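Local coordinates for protein VirX1 (Cyanophage Syn10, PDB 6QGM) that iodinates diverse substrates as a viral halogenase of the tryptophan halogenase family, whose members are flavin-dependent, at the interface of chains A and B. Residues are numbered along the deposited sequence; one frame, centred on the assembly and turned at random. Chains: chain A/B, VirX1.

The interface of chains A and B. Residues chain A 390-391; chain B 428, 431, 443, 446-447.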
loop_
_atom_site.group_PDB
_atom_site.type_symbol
_atom_site.label_atom_id
_atom_site.label_comp_id
_atom_site.label_asym_id
_atom_site.label_seq_id
_atom_site.Cartn_x
_atom_site.Cartn_y
_atom_site.Cartn_z
ATOM N N TYR A 390 13.386 -11.844 -5.202
ATOM C CA TYR A 390 12.551 -10.803 -4.549
ATOM C C TYR A 390 12.311 -11.191 -3.089
ATOM O O TYR A 390 12.564 -10.376 -2.209
ATOM C CB TYR A 390 11.236 -10.564 -5.291
ATOM C CG TYR A 390 10.360 -9.544 -4.606
ATOM C CD1 TYR A 390 10.606 -8.184 -4.709
ATOM C CD2 TYR A 390 9.309 -9.943 -3.798
ATOM C CE1 TYR A 390 9.822 -7.257 -4.044
ATOM C CE2 TYR A 390 8.507 -9.024 -3.142
ATOM C CZ TYR A 390 8.748 -7.672 -3.280
ATOM O OH TYR A 390 7.948 -6.758 -2.655
ATOM N N THR A 391 11.827 -12.409 -2.835
ATOM C CA THR A 391 11.441 -12.840 -1.479
ATOM C C THR A 391 12.635 -12.688 -0.542
ATOM O O THR A 391 12.460 -12.156 0.563
ATOM C CB THR A 391 10.880 -14.255 -1.483
ATOM O OG1 THR A 391 9.681 -14.127 -2.257
ATOM C CG2 THR A 391 10.602 -14.803 -0.096
ATOM N N MET B 428 9.413 -9.145 -13.737
ATOM C CA MET B 428 9.426 -8.383 -12.455
ATOM C C MET B 428 10.606 -7.421 -12.422
ATOM O O MET B 428 11.241 -7.274 -11.384
ATOM C CB MET B 428 9.563 -9.333 -11.261
ATOM C CG MET B 428 8.337 -10.171 -10.995
ATOM S SD MET B 428 8.626 -11.512 -9.822
ATOM C CE MET B 428 9.337 -10.599 -8.445
ATOM N N SER B 431 11.022 -4.865 -9.549
ATOM C CA SER B 431 10.825 -5.463 -8.204
ATOM C C SER B 431 12.069 -5.297 -7.323
ATOM O O SER B 431 11.890 -5.266 -6.089
ATOM C CB SER B 431 10.389 -6.909 -8.300
ATOM O OG SER B 431 11.484 -7.778 -8.505
ATOM N N GLN B 443 5.040 -9.355 -7.754
ATOM C CA GLN B 443 5.725 -9.229 -6.436
ATOM C C GLN B 443 4.880 -9.904 -5.351
ATOM O O GLN B 443 5.453 -10.634 -4.527
ATOM C CB GLN B 443 5.972 -7.758 -6.115
ATOM C CG GLN B 443 7.036 -7.124 -7.004
ATOM C CD GLN B 443 7.072 -5.621 -6.870
ATOM O OE1 GLN B 443 6.936 -5.071 -5.770
ATOM N NE2 GLN B 443 7.244 -4.935 -7.994
ATOM N N SER B 446 4.521 -13.713 -5.563
ATOM C CA SER B 446 5.841 -14.308 -5.250
ATOM C C SER B 446 5.985 -14.370 -3.734
ATOM O O SER B 446 6.381 -15.437 -3.233
ATOM C CB SER B 446 6.967 -13.540 -5.902
ATOM O OG SER B 446 7.023 -13.817 -7.303
ATOM N N THR B 447 5.629 -13.272 -3.057
ATOM C CA THR B 447 5.588 -13.139 -1.577
ATOM C C THR B 447 4.636 -14.175 -0.968
ATOM O O THR B 447 5.005 -14.797 0.047
ATOM C CB THR B 447 5.142 -11.732 -1.168
ATOM O OG1 THR B 447 6.237 -10.887 -1.498
ATOM C CG2 THR B 447 4.799 -11.627 0.305
HETATM O O HOH W 1 5.788 -7.998 -2.008
#
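The aromatic ring of A:Tyr390 lies over the aliphatic part of B:Gln443 and meets the methyl tip of B:Met428 at its root. Two carbons of B:Gln443 lie against one face of the A:Tyr390 ring: CG, 4.0 Å from the ring plane and offset toward the rim, and CB, nearest the CZ end. The glutamine chain runs at about a right angle to the tyrosine and continues extended past CG, which brings its OE1 toward the phenol OH without bonding to it; the amide plane is turned 45° from the ring. At the root of the side chain, CE of B:Met428 approaches CB of A:Tyr390 to 3.7 Å; the bend at the end of the methionine chain (chi3 53°) turns this methyl toward the tyrosine. A:Tyr390 has its CG anti to the backbone N, which sends the ring out from helix 382-408 toward the 3-10 turn 429-432 and helix 441-451 of chain B.

Oxygens border the ring in its plane on two edges. The backbone O of B:Ser431 faces the CD1-CE1 edge, 3.5 Å from CD1 of A:Tyr390, and the hydroxyl OG1 of B:Thr447 faces CE2 on the other edge. A 2.9 Å hydrogen bond from B:Ser431 OG to B:Met428 O, in the carbonyl plane, links the residue at the ring edge to the one at its root. One residue on along the helix, OG1 of A:Thr391 comes to 3.7 Å from the backbone O of B:Ser446, too far for a hydrogen bond.

At the rim, polar linkage between the chains passes through water: the phenol OH of A:Tyr390 is 2.6 Å from water 1, and B:Thr447 OG1 is 3.0 Å from the same water. This patch forms part of a larger contact that is not an exact two-fold, and the structure alone does not show whether it serves assembly in solution. B:Thr447 OG1 also hydrogen-bonds the helical carbonyl O of B:Gln443 at 3.1 Å, with the donor oxygen tilted 33° from the carbonyl plane.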